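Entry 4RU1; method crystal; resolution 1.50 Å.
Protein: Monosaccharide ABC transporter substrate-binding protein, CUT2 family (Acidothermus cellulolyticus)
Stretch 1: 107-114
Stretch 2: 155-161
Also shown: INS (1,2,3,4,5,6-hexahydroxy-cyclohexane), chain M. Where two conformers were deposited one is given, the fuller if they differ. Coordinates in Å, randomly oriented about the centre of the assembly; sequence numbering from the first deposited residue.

Stretch 1 107-114: FNAGIDQW
Stretch 2 155-161: QVQLESR

No hydrogen bond passes directly between the two stretches; they pack by van der Waals contact, burying 216 Å² in all, and meet again through the inositol. Stretch 2 is helical from Val 156 onward, with Gln 155 at the N-cap, whereas Asn 108 to Gln 113 form an irregular loop. The register is set by Ala 109 and Gln 157, whose CA atoms lie 5.3 Å apart.

Asn 108 adopts positive phi (72/-51), and its t rotamer (chi2 -101°) carries the amide to the ligand. The amide suits this place because it both accepts and donates: INS O5 donates to Asn 108 OD1 at 2.7 Å, and Asn 108 ND2 donates to INS O6 at 2.9 Å. Gln 157 folds back on itself with chi1 76° (p) and chi2 -72° (m). Gln 157 NE2 thereby reaches INS O5 at 3.0 Å and Gln 155 OE1 at 2.9 Å, while Gln 157 OE1 lies 3.6 Å from Ala 109 CB. The Ala 109 methyl points toward the helix and packs against the amide. One turn on, Arg 161 extends (m, t, t, chi4 165°), offering two N-H donors to one hydroxyl oxygen: Arg 161 NH1 and NH2 donate to INS O1 at 2.8 and 2.9 Å.

Gly 110 has phi/psi 102/32, where a CB would jam against the preceding carbonyl O. Gly 110 N lies 4.1 Å from Val 156 CG2, and Gly 110 O accepts from Gln 113 N at 3.0 Å, turning the loop. Branched, aliphatic Val 156 (chi1 -69°, m) suits packing; it and Gln 157 each lose 48 Å² to stretch 1. Val 156 CG2 also meets Gln 113 OE1 at 4.0 Å, Gln 113 bending there with chi1 -63° (m) and chi2 89° (p). Ser 160 (m) returns its hydroxyl to its own helix, Ser 160 OG donating to Val 156 O at 2.8 Å. Exposed Asp 112 (m) merely approaches, Asp 112 OD2 to Ser 160 OG being 4.3 Å.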

ATOM      1  N   PHE A 107      -2.030 -10.008   0.860  1.00 13.09           N
ATOM      2  CA  PHE A 107      -1.014  -9.116   0.419  1.00 12.58           C
ATOM      3  C   PHE A 107      -1.456  -7.677   0.700  1.00 12.52           C
ATOM      4  O   PHE A 107      -2.649  -7.393   0.948  1.00 11.87           O
ATOM      5  CB  PHE A 107      -0.623  -9.332  -1.071  1.00 13.37           C
ATOM      6  CG  PHE A 107      -1.666  -8.861  -2.045  1.00 10.54           C
ATOM      7  CD1 PHE A 107      -2.812  -9.589  -2.292  1.00 14.55           C
ATOM      8  CD2 PHE A 107      -1.424  -7.722  -2.787  1.00 10.66           C
ATOM      9  CE1 PHE A 107      -3.790  -9.137  -3.192  1.00 11.00           C
ATOM     10  CE2 PHE A 107      -2.402  -7.251  -3.658  1.00 11.69           C
ATOM     11  CZ  PHE A 107      -3.531  -7.975  -3.891  1.00 15.61           C
ATOM     12  N   ASN A 108      -0.472  -6.778   0.761  1.00 11.70           N
ATOM     13  CA  ASN A 108      -0.607  -5.339   0.828  1.00 12.06           C
ATOM     14  C   ASN A 108      -1.135  -4.805   2.197  1.00 16.11           C
ATOM     15  O   ASN A 108      -0.517  -3.892   2.757  1.00 12.82           O
ATOM     16  CB  ASN A 108      -1.468  -4.763  -0.244  1.00 14.95           C
ATOM     17  CG  ASN A 108      -1.522  -3.267  -0.165  1.00 12.39           C
ATOM     18  OD1 ASN A 108      -2.507  -2.717   0.340  1.00 11.70           O
ATOM     19  ND2 ASN A 108      -0.505  -2.586  -0.602  1.00 12.03           N
ATOM     20  N   ALA A 109      -2.243  -5.350   2.702  1.00 14.89           N
ATOM     21  CA  ALA A 109      -2.783  -4.952   3.980  1.00 10.55           C
ATOM     22  C   ALA A 109      -3.118  -6.149   4.796  1.00 13.10           C
ATOM     23  O   ALA A 109      -3.704  -7.073   4.282  1.00 13.19           O
ATOM     24  CB  ALA A 109      -3.991  -4.101   3.810  1.00 13.22           C
ATOM     25  N   GLY A 110      -2.877  -6.057   6.106  1.00 13.48           N
ATOM     26  CA  GLY A 110      -3.211  -7.090   7.095  1.00 15.10           C
ATOM     27  C   GLY A 110      -2.045  -7.952   7.556  1.00 16.88           C
ATOM     28  O   GLY A 110      -2.251  -9.105   7.848  1.00 15.07           O
ATOM     29  N   ILE A 111      -0.834  -7.416   7.610  1.00 14.12           N
ATOM     30  CA  ILE A 111       0.337  -8.214   7.910  1.00 14.77           C
ATOM     31  C   ILE A 111       0.212  -8.875   9.329  1.00 18.09           C
ATOM     32  O   ILE A 111       0.714  -9.949   9.517  1.00 16.32           O
ATOM     33  CB  ILE A 111       1.639  -7.381   7.796  1.00 14.23           C
ATOM     34  CG1 ILE A 111       2.870  -8.299   7.885  1.00 16.19           C
ATOM     35  CG2 ILE A 111       1.723  -6.300   8.920  1.00 16.76           C
ATOM     36  CD1 ILE A 111       4.157  -7.595   7.549  1.00 17.42           C
ATOM     37  N   ASP A 112      -0.471  -8.209  10.272  0.50 17.78           N
ATOM     38  CA  ASP A 112      -0.684  -8.720  11.649  0.50 28.98           C
ATOM     39  C   ASP A 112      -1.830  -9.758  11.783  0.50 21.12           C
ATOM     40  O   ASP A 112      -1.966 -10.450  12.812  0.50 24.51           O
ATOM     41  CB  ASP A 112      -1.006  -7.527  12.582  0.50 22.04           C
ATOM     42  CG  ASP A 112       0.041  -6.400  12.525  0.50 41.95           C
ATOM     43  OD1 ASP A 112       1.268  -6.681  12.527  0.50 32.62           O
ATOM     44  OD2 ASP A 112      -0.388  -5.211  12.514  0.50 34.74           O
ATOM     45  N   GLN A 113      -2.670  -9.865  10.763  1.00 15.56           N
ATOM     46  CA  GLN A 113      -3.901 -10.674  10.840  1.00 17.93           C
ATOM     47  C   GLN A 113      -4.031 -11.824   9.843  1.00 18.95           C
ATOM     48  O   GLN A 113      -4.998 -12.592   9.888  1.00 21.15           O
ATOM     49  CB  GLN A 113      -5.081  -9.739  10.666  1.00 16.66           C
ATOM     50  CG  GLN A 113      -5.184  -8.718  11.767  1.00 22.24           C
ATOM     51  CD  GLN A 113      -4.424  -7.441  11.527  1.00 19.33           C
ATOM     52  OE1 GLN A 113      -4.012  -7.117  10.381  1.00 19.46           O
ATOM     53  NE2 GLN A 113      -4.250  -6.686  12.587  1.00 33.41           N
ATOM     54  N   TRP A 114      -3.120 -11.958   8.882  1.00 16.16           N
ATOM     55  CA  TRP A 114      -3.337 -12.955   7.833  1.00 12.84           C
ATOM     56  C   TRP A 114      -3.199 -14.361   8.397  1.00 15.56           C
ATOM     57  O   TRP A 114      -3.919 -15.251   7.984  1.00 16.98           O
ATOM     58  CB  TRP A 114      -2.375 -12.781   6.625  1.00 15.77           C
ATOM     59  CG  TRP A 114      -0.963 -12.935   6.975  1.00 13.92           C
ATOM     60  CD1 TRP A 114      -0.161 -11.989   7.445  1.00 16.70           C
ATOM     61  CD2 TRP A 114      -0.198 -14.161   6.976  1.00 15.45           C
ATOM     62  NE1 TRP A 114       1.068 -12.514   7.744  1.00 15.59           N
ATOM     63  CE2 TRP A 114       1.093 -13.846   7.394  1.00 14.79           C
ATOM     64  CE3 TRP A 114      -0.447 -15.457   6.515  1.00 13.96           C
ATOM     65  CZ2 TRP A 114       2.074 -14.825   7.523  1.00 19.80           C
ATOM     66  CZ3 TRP A 114       0.496 -16.400   6.675  1.00 15.54           C
ATOM     67  CH2 TRP A 114       1.751 -16.093   7.142  1.00 15.71           C
ATOM     68  N   GLN A 155      -8.348   1.774   8.193  1.00 16.11           N
ATOM     69  CA  GLN A 155      -7.536   0.858   7.404  1.00 17.18           C
ATOM     70  C   GLN A 155      -6.228   0.531   8.150  1.00 16.86           C
ATOM     71  O   GLN A 155      -5.394   1.452   8.379  1.00 16.34           O
ATOM     72  CB  GLN A 155      -7.272   1.433   6.023  1.00 14.43           C
ATOM     73  CG  GLN A 155      -8.537   1.393   5.184  1.00 22.62           C
ATOM     74  CD  GLN A 155      -8.342   1.611   3.728  1.00 18.71           C
ATOM     75  OE1 GLN A 155      -7.256   1.578   3.174  1.00 18.56           O
ATOM     76  NE2 GLN A 155      -9.429   1.851   3.050  1.00 27.32           N
ATOM     77  N   VAL A 156      -6.041  -0.730   8.522  1.00 15.28           N
ATOM     78  CA  VAL A 156      -4.996  -1.082   9.497  1.00 13.52           C
ATOM     79  C   VAL A 156      -3.626  -0.673   8.914  1.00 16.86           C
ATOM     80  O   VAL A 156      -2.645  -0.361   9.671  1.00 15.49           O
ATOM     81  CB  VAL A 156      -4.965  -2.562   9.913  1.00 16.07           C
ATOM     82  CG1 VAL A 156      -6.175  -2.902  10.745  1.00 17.22           C
ATOM     83  CG2 VAL A 156      -4.789  -3.543   8.768  1.00 19.55           C
ATOM     84  N   GLN A 157      -3.447  -0.827   7.613  1.00 13.74           N
ATOM     85  CA  GLN A 157      -2.130  -0.592   7.003  1.00 12.38           C
ATOM     86  C   GLN A 157      -1.736   0.879   7.023  1.00 14.79           C
ATOM     87  O   GLN A 157      -0.536   1.225   7.085  1.00 20.04           O
ATOM     88  CB  GLN A 157      -2.008  -1.146   5.589  1.00 14.21           C
ATOM     89  CG  GLN A 157      -2.694  -0.344   4.476  1.00 16.58           C
ATOM     90  CD  GLN A 157      -4.226  -0.399   4.456  1.00 16.48           C
ATOM     91  OE1 GLN A 157      -4.898  -0.967   5.310  1.00 14.06           O
ATOM     92  NE2 GLN A 157      -4.735   0.129   3.360  1.00 15.67           N
ATOM     93  N   LEU A 158      -2.725   1.755   6.976  1.00 14.34           N
ATOM     94  CA  LEU A 158      -2.505   3.182   7.075  1.00 14.84           C
ATOM     95  C   LEU A 158      -2.310   3.575   8.526  1.00 13.49           C
ATOM     96  O   LEU A 158      -1.352   4.346   8.836  1.00 12.68           O
ATOM     97  CB  LEU A 158      -3.690   3.941   6.448  1.00 16.29           C
ATOM     98  CG  LEU A 158      -3.931   3.714   4.950  1.00 16.65           C
ATOM     99  CD1 LEU A 158      -5.050   4.603   4.454  1.00 14.81           C
ATOM    100  CD2 LEU A 158      -2.637   3.818   4.123  1.00 17.21           C
ATOM    101  N   GLU A 159      -3.155   3.073   9.427  1.00 12.42           N
ATOM    102  CA  GLU A 159      -3.018   3.429  10.808  1.00 14.10           C
ATOM    103  C   GLU A 159      -1.677   2.973  11.370  1.00 13.64           C
ATOM    104  O   GLU A 159      -1.064   3.650  12.151  1.00 16.20           O
ATOM    105  CB  GLU A 159      -4.201   2.844  11.651  1.00 14.10           C
ATOM    106  CG  GLU A 159      -5.523   3.405  11.207  1.00 13.64           C
ATOM    107  CD  GLU A 159      -5.762   4.882  11.544  1.00 18.64           C
ATOM    108  OE1 GLU A 159      -5.121   5.441  12.436  1.00 17.29           O
ATOM    109  OE2 GLU A 159      -6.599   5.435  10.826  1.00 18.71           O
ATOM    110  N   SER A 160      -1.196   1.812  10.924  1.00 11.68           N
ATOM    111  CA  SER A 160       0.086   1.310  11.415  1.00 13.48           C
ATOM    112  C   SER A 160       1.193   2.263  11.046  1.00 13.42           C
ATOM    113  O   SER A 160       2.149   2.416  11.815  1.00 13.60           O
ATOM    114  CB  SER A 160       0.326  -0.069  10.791  1.00 13.82           C
ATOM    115  OG  SER A 160      -0.540  -1.026  11.343  1.00 17.07           O
ATOM    116  N   ARG A 161       1.155   2.815   9.827  1.00 13.25           N
ATOM    117  CA  ARG A 161       2.187   3.734   9.407  1.00 13.63           C
ATOM    118  C   ARG A 161       2.262   4.963  10.330  1.00 16.15           C
ATOM    119  O   ARG A 161       3.341   5.310  10.830  1.00 15.03           O
ATOM    120  CB  ARG A 161       1.961   4.211   7.949  1.00 15.32           C
ATOM    121  CG  ARG A 161       2.123   3.157   6.889  1.00 13.80           C
ATOM    122  CD  ARG A 161       1.853   3.677   5.481  1.00 16.97           C
ATOM    123  NE  ARG A 161       2.076   2.597   4.503  1.00 12.48           N
ATOM    124  CZ  ARG A 161       1.658   2.651   3.251  1.00 12.91           C
ATOM    125  NH1 ARG A 161       1.084   3.729   2.734  1.00 14.14           N
ATOM    126  NH2 ARG A 161       1.932   1.668   2.471  1.00 15.85           N
TER
HETATM  127  C1  INS M 401      -0.689   2.376  -0.420  1.00 11.78           C
HETATM  128  C2  INS M 401      -1.606   3.543  -0.749  1.00 20.58           C
HETATM  129  C3  INS M 401      -2.936   3.001  -1.273  1.00 15.87           C
HETATM  130  C4  INS M 401      -3.554   1.957  -0.370  1.00 13.86           C
HETATM  131  C5  INS M 401      -2.630   0.805  -0.133  1.00 10.17           C
HETATM  132  C6  INS M 401      -1.288   1.231   0.396  1.00 14.39           C
HETATM  133  O1  INS M 401       0.564   2.798   0.142  1.00 13.76           O
HETATM  134  O2  INS M 401      -1.880   4.189   0.507  1.00 20.99           O
HETATM  135  O3  INS M 401      -3.811   4.143  -1.367  1.00 19.61           O
HETATM  136  O4  INS M 401      -4.808   1.479  -0.921  1.00 17.88           O
HETATM  137  O5  INS M 401      -3.157  -0.138   0.826  1.00 13.46           O
HETATM  138  O6  INS M 401      -0.372   0.101   0.493  1.00 14.59           O